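Long-range contact in Pre-mRNA-splicing factor SAD1 (Saccharomyces cerevisiae, PDB 4MSX), which promotes the assembly of newly synthesized U4 snRNA into the U4/U6 snRNP and is required for splicing of pre-mRNA: residues Asp193-Met205 against Ile264-Ile277. Residues are numbered along the deposited sequence; the frame is centred on the assembly and turned at random. Where two conformers were deposited one is given.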
loop_
_atom_site.group_PDB
_atom_site.type_symbol
_atom_site.label_atom_id
_atom_site.label_comp_id
_atom_site.label_asym_id
_atom_site.label_seq_id
_atom_site.Cartn_x
_atom_site.Cartn_y
_atom_site.Cartn_z
ATOM N N ASP A 193 1.870 -3.559 -9.650
ATOM C CA ASP A 193 2.801 -3.933 -8.578
ATOM C C ASP A 193 3.453 -2.730 -7.891
ATOM O O ASP A 193 3.624 -2.743 -6.636
ATOM C CB ASP A 193 3.902 -4.888 -9.034
ATOM C CG ASP A 193 4.644 -4.403 -10.286
ATOM O OD1 ASP A 193 4.375 -3.283 -10.817
ATOM O OD2 ASP A 193 5.502 -5.193 -10.737
ATOM N N TYR A 194 3.767 -1.684 -8.648
ATOM C CA TYR A 194 4.375 -0.491 -8.023
ATOM C C TYR A 194 3.441 0.155 -6.989
ATOM O O TYR A 194 3.877 0.707 -5.974
ATOM C CB TYR A 194 4.773 0.570 -9.047
ATOM C CG TYR A 194 3.589 1.134 -9.803
ATOM C CD1 TYR A 194 2.895 2.225 -9.294
ATOM C CD2 TYR A 194 3.126 0.527 -10.957
ATOM C CE1 TYR A 194 1.798 2.743 -9.949
ATOM C CE2 TYR A 194 1.976 1.013 -11.616
ATOM C CZ TYR A 194 1.331 2.115 -11.098
ATOM O OH TYR A 194 0.206 2.610 -11.727
ATOM N N ALA A 195 2.143 0.130 -7.257
ATOM C CA ALA A 195 1.184 0.685 -6.331
ATOM C C ALA A 195 0.967 -0.263 -5.162
ATOM O O ALA A 195 0.767 0.193 -4.035
ATOM C CB ALA A 195 -0.220 0.920 -7.063
ATOM N N HIS A 196 0.949 -1.568 -5.406
ATOM C CA HIS A 196 0.804 -2.501 -4.266
ATOM C C HIS A 196 1.934 -2.247 -3.248
ATOM O O HIS A 196 1.680 -2.187 -2.052
ATOM C CB HIS A 196 0.887 -3.947 -4.745
ATOM C CG HIS A 196 -0.134 -4.267 -5.780
ATOM N ND1 HIS A 196 0.025 -5.281 -6.695
ATOM C CD2 HIS A 196 -1.336 -3.694 -6.028
ATOM C CE1 HIS A 196 -1.057 -5.325 -7.472
ATOM N NE2 HIS A 196 -1.899 -4.380 -7.079
ATOM N N SER A 197 3.169 -2.056 -3.724
ATOM C CA SER A 197 4.265 -1.925 -2.777
ATOM C C SER A 197 4.102 -0.653 -1.969
ATOM O O SER A 197 4.330 -0.670 -0.764
ATOM C CB SER A 197 5.665 -1.946 -3.452
ATOM O OG SER A 197 5.850 -0.838 -4.283
ATOM N N VAL A 198 3.707 0.438 -2.613
ATOM C CA VAL A 198 3.562 1.692 -1.886
ATOM C C VAL A 198 2.391 1.610 -0.849
ATOM O O VAL A 198 2.504 2.087 0.310
ATOM C CB VAL A 198 3.315 2.861 -2.876
ATOM C CG1 VAL A 198 2.909 4.148 -2.152
ATOM C CG2 VAL A 198 4.634 3.130 -3.731
ATOM N N LEU A 199 1.263 1.022 -1.260
ATOM C CA LEU A 199 0.163 0.896 -0.297
ATOM C C LEU A 199 0.553 0.035 0.908
ATOM O O LEU A 199 0.123 0.315 2.049
ATOM C CB LEU A 199 -1.080 0.288 -0.970
ATOM C CG LEU A 199 -1.704 1.260 -2.006
ATOM C CD1 LEU A 199 -2.785 0.496 -2.790
ATOM C CD2 LEU A 199 -2.300 2.526 -1.324
ATOM N N LEU A 200 1.296 -1.038 0.673
ATOM C CA LEU A 200 1.786 -1.846 1.789
ATOM C C LEU A 200 2.742 -1.022 2.704
ATOM O O LEU A 200 2.645 -1.068 3.951
ATOM C CB LEU A 200 2.537 -3.093 1.256
ATOM C CG LEU A 200 1.595 -4.184 0.692
ATOM C CD1 LEU A 200 2.396 -5.233 -0.106
ATOM C CD2 LEU A 200 0.739 -4.867 1.823
ATOM N N LEU A 201 3.645 -0.255 2.090
ATOM C CA LEU A 201 4.612 0.528 2.893
ATOM C C LEU A 201 3.870 1.472 3.794
ATOM O O LEU A 201 4.102 1.531 5.022
ATOM C CB LEU A 201 5.545 1.404 2.027
ATOM C CG LEU A 201 6.565 0.680 1.175
ATOM C CD1 LEU A 201 7.635 1.651 0.605
ATOM C CD2 LEU A 201 7.213 -0.398 1.965
ATOM N N ILE A 202 2.955 2.231 3.230
ATOM C CA ILE A 202 2.307 3.224 4.050
ATOM C C ILE A 202 1.340 2.571 5.063
ATOM O O ILE A 202 1.211 3.059 6.190
ATOM C CB ILE A 202 1.639 4.304 3.219
ATOM C CG1 ILE A 202 1.362 5.518 4.114
ATOM C CG2 ILE A 202 0.385 3.772 2.510
ATOM C CD1 ILE A 202 0.674 6.669 3.382
ATOM N N SER A 203 0.707 1.451 4.704
ATOM C CA SER A 203 -0.187 0.747 5.625
ATOM C C SER A 203 0.551 0.089 6.791
ATOM O O SER A 203 -0.076 -0.289 7.789
ATOM C CB SER A 203 -0.981 -0.322 4.867
ATOM O OG SER A 203 -1.890 0.302 3.991
ATOM N N HIS A 204 1.875 -0.071 6.654
ATOM C CA HIS A 204 2.671 -0.704 7.701
ATOM C C HIS A 204 3.440 0.313 8.565
ATOM O O HIS A 204 4.203 -0.095 9.428
ATOM C CB HIS A 204 3.592 -1.826 7.129
ATOM C CG HIS A 204 2.816 -3.066 6.793
ATOM N ND1 HIS A 204 2.988 -4.271 7.451
ATOM C CD2 HIS A 204 1.751 -3.241 5.961
ATOM C CE1 HIS A 204 2.116 -5.154 6.989
ATOM N NE2 HIS A 204 1.363 -4.559 6.071
ATOM N N MET A 205 3.246 1.610 8.321
ATOM C CA MET A 205 3.795 2.660 9.217
ATOM C C MET A 205 2.778 2.903 10.313
ATOM O O MET A 205 1.768 3.569 10.106
ATOM C CB MET A 205 4.016 3.967 8.480
ATOM C CG MET A 205 5.145 3.801 7.473
ATOM S SD MET A 205 5.302 5.238 6.402
ATOM C CE MET A 205 6.735 4.665 5.478
ATOM N N ILE A 264 6.531 5.041 -14.268
ATOM C CA ILE A 264 6.241 5.186 -12.828
ATOM C C ILE A 264 6.873 4.008 -12.122
ATOM O O ILE A 264 7.123 2.972 -12.768
ATOM C CB ILE A 264 4.715 5.277 -12.628
ATOM C CG1 ILE A 264 4.412 5.726 -11.153
ATOM C CG2 ILE A 264 4.026 3.939 -13.012
ATOM C CD1 ILE A 264 2.885 6.044 -11.026
ATOM N N ASP A 265 7.227 4.177 -10.834
ATOM C CA ASP A 265 7.855 3.091 -10.085
ATOM C C ASP A 265 7.499 3.359 -8.610
ATOM O O ASP A 265 6.794 4.330 -8.329
ATOM C CB ASP A 265 9.396 3.073 -10.333
ATOM C CG ASP A 265 10.101 4.371 -9.892
ATOM O OD1 ASP A 265 9.750 4.911 -8.856
ATOM O OD2 ASP A 265 11.035 4.860 -10.581
ATOM N N PRO A 266 7.937 2.491 -7.693
ATOM C CA PRO A 266 7.471 2.714 -6.295
ATOM C C PRO A 266 7.877 4.050 -5.702
ATOM O O PRO A 266 7.136 4.612 -4.897
ATOM C CB PRO A 266 8.093 1.550 -5.509
ATOM C CG PRO A 266 8.094 0.394 -6.554
ATOM C CD PRO A 266 8.489 1.133 -7.892
ATOM N N ARG A 267 9.038 4.584 -6.090
ATOM C CA ARG A 267 9.479 5.824 -5.525
ATOM C C ARG A 267 8.622 7.010 -6.032
ATOM O O ARG A 267 8.158 7.851 -5.249
ATOM C CB ARG A 267 10.939 6.085 -5.903
ATOM C CG ARG A 267 11.376 7.460 -5.414
ATOM C CD ARG A 267 12.866 7.764 -5.786
ATOM N NE ARG A 267 13.044 9.193 -5.699
ATOM C CZ ARG A 267 12.771 10.038 -6.692
ATOM N NH1 ARG A 267 12.438 9.578 -7.896
ATOM N NH2 ARG A 267 12.916 11.337 -6.472
ATOM N N LEU A 268 8.446 7.089 -7.359
ATOM C CA LEU A 268 7.670 8.182 -7.931
ATOM C C LEU A 268 6.223 8.125 -7.392
ATOM O O LEU A 268 5.612 9.135 -7.116
ATOM C CB LEU A 268 7.611 8.033 -9.466
ATOM C CG LEU A 268 8.990 8.337 -10.102
ATOM C CD1 LEU A 268 8.994 8.002 -11.641
ATOM C CD2 LEU A 268 9.332 9.809 -9.853
ATOM N N PHE A 269 5.690 6.927 -7.273
ATOM C CA PHE A 269 4.307 6.811 -6.808
ATOM C C PHE A 269 4.202 7.117 -5.307
ATOM O O PHE A 269 3.265 7.777 -4.882
ATOM C CB PHE A 269 3.736 5.440 -7.124
ATOM C CG PHE A 269 2.273 5.284 -6.709
ATOM C CD1 PHE A 269 1.291 6.138 -7.233
ATOM C CD2 PHE A 269 1.894 4.315 -5.772
ATOM C CE1 PHE A 269 -0.057 6.015 -6.844
ATOM C CE2 PHE A 269 0.523 4.172 -5.378
ATOM C CZ PHE A 269 -0.432 5.014 -5.930
ATOM N N LEU A 270 5.178 6.667 -4.510
ATOM C CA LEU A 270 5.184 7.003 -3.063
ATOM C C LEU A 270 5.214 8.517 -2.880
ATOM O O LEU A 270 4.460 9.066 -2.084
ATOM C CB LEU A 270 6.422 6.379 -2.386
ATOM C CG LEU A 270 6.442 6.717 -0.871
ATOM C CD1 LEU A 270 7.053 5.550 -0.081
ATOM C CD2 LEU A 270 7.209 7.997 -0.649
ATOM N N LEU A 271 6.073 9.216 -3.630
ATOM C CA LEU A 271 6.212 10.670 -3.478
ATOM C C LEU A 271 4.892 11.318 -3.920
ATOM O O LEU A 271 4.402 12.268 -3.304
ATOM C CB LEU A 271 7.311 11.235 -4.403
ATOM C CG LEU A 271 8.747 10.813 -3.940
ATOM C CD1 LEU A 271 9.838 11.299 -4.871
ATOM C CD2 LEU A 271 9.037 11.350 -2.534
ATOM N N TRP A 272 4.354 10.865 -5.048
ATOM C CA TRP A 272 3.062 11.425 -5.496
ATOM C C TRP A 272 1.977 11.231 -4.389
ATOM O O TRP A 272 1.159 12.137 -4.101
ATOM C CB TRP A 272 2.593 10.711 -6.799
ATOM C CG TRP A 272 1.379 11.343 -7.425
ATOM C CD1 TRP A 272 1.354 12.297 -8.443
ATOM C CD2 TRP A 272 0.004 11.021 -7.139
ATOM N NE1 TRP A 272 0.021 12.594 -8.773
ATOM C CE2 TRP A 272 -0.809 11.826 -7.994
ATOM C CE3 TRP A 272 -0.619 10.140 -6.239
ATOM C CZ2 TRP A 272 -2.203 11.802 -7.938
ATOM C CZ3 TRP A 272 -2.049 10.107 -6.206
ATOM C CH2 TRP A 272 -2.792 10.932 -7.064
ATOM N N LEU A 273 1.914 10.024 -3.860
ATOM C CA LEU A 273 0.846 9.658 -2.919
ATOM C C LEU A 273 1.043 10.451 -1.592
ATOM O O LEU A 273 0.078 10.990 -1.025
ATOM C CB LEU A 273 0.878 8.157 -2.620
ATOM C CG LEU A 273 -0.399 7.674 -1.946
ATOM C CD1 LEU A 273 -1.619 7.738 -2.926
ATOM C CD2 LEU A 273 -0.204 6.265 -1.395
ATOM N N PHE A 274 2.282 10.547 -1.094
ATOM C CA PHE A 274 2.503 11.395 0.118
ATOM C C PHE A 274 2.100 12.849 -0.121
ATOM O O PHE A 274 1.468 13.486 0.742
ATOM C CB PHE A 274 3.966 11.428 0.539
ATOM C CG PHE A 274 4.370 10.270 1.402
ATOM C CD1 PHE A 274 3.640 9.101 1.415
ATOM C CD2 PHE A 274 5.473 10.363 2.226
ATOM C CE1 PHE A 274 4.014 8.024 2.238
ATOM C CE2 PHE A 274 5.857 9.297 3.042
ATOM C CZ PHE A 274 5.131 8.136 3.042
ATOM N N ASN A 275 2.443 13.394 -1.295
ATOM C CA ASN A 275 2.067 14.770 -1.559
ATOM C C ASN A 275 0.551 14.920 -1.698
ATOM O O ASN A 275 -0.027 15.945 -1.305
ATOM C CB ASN A 275 2.821 15.361 -2.766
ATOM C CG ASN A 275 4.356 15.530 -2.480
ATOM O OD1 ASN A 275 4.780 15.832 -1.345
ATOM N ND2 ASN A 275 5.177 15.302 -3.502
ATOM N N LYS A 276 -0.109 13.915 -2.259
ATOM C CA LYS A 276 -1.548 14.039 -2.483
ATOM C C LYS A 276 -2.280 13.929 -1.108
ATOM O O LYS A 276 -3.321 14.561 -0.865
ATOM C CB LYS A 276 -2.032 12.968 -3.443
ATOM C CG LYS A 276 -3.543 12.984 -3.723
ATOM C CD LYS A 276 -3.851 14.206 -4.575
ATOM C CE LYS A 276 -5.320 14.334 -4.778
ATOM N NZ LYS A 276 -5.656 15.339 -5.807
ATOM N N ILE A 277 -1.761 13.081 -0.246
ATOM C CA ILE A 277 -2.337 12.918 1.108
ATOM C C ILE A 277 -2.218 14.248 1.843
ATOM O O ILE A 277 -3.212 14.739 2.431
ATOM C CB ILE A 277 -1.639 11.823 1.929
ATOM C CG1 ILE A 277 -1.974 10.460 1.339
ATOM C CG2 ILE A 277 -2.085 11.900 3.454
ATOM C CD1 ILE A 277 -1.070 9.340 1.841
#
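Val198 fits as a knob into a hole formed by Pro266, Phe269, Leu270 and Leu273, which joins two helices of the ubiquitin-specific-protease (USP) fold through a buried interface, here in a catalytically inactive deubiquitinase. The axes of 193-203 and 266-277 run 8.8 Å apart at closest approach and cross at -52°, and no hydrogen bond links the segments. Val198 CG1, anti to the backbone N (chi1 170°), lies against Leu270 CA and Leu273 CD2, whereas CG2 presses on Pro266 O at 3.1 Å, a tight spot in the packing.

Aromatic contacts gather around the start of helix 266-280, against Tyr194. Tyr194 turns its edge to the face of Phe269, a T-shaped pair with centroids 5.7 Å apart and planes at 86°. Ile264 CG2 covers one face of the Tyr194 ring in a CH-pi contact, 3.8 Å from its centroid, while Ile264 CD1 reaches Tyr194 CE1. On the Phe269 ring, CE2 touches Ala195 CB and CD2 meets Val198 CB.

Asp265 N-caps 266-277, its OD1 taking an almost straight bond from Leu268 N and a weak one from Arg267 N; OD2 forms a salt bridge with Arg384. In one of its two conformers, Ser197 OG donates to Tyr194 O from above the carbonyl plane and also rests on Pro266 CG, next to strand 438-446.

Apolar packing continues along both helices toward their C-terminal ends. The Leu201 and Leu270 side chains, the latter in one of two conformers, lie nearly perpendicular, meeting at their CD1 methyls. One conformer of Ile202 lies alongside Phe274, CD1 against CE1, the two side chains pointing opposite ways, and ends tip to tip with Ile277. Met205 and Phe274 both touch Ile376 of strand 374-379, and Met205 SD sits at the Phe274 ring edge, 4.4 Å from Phe274 CZ.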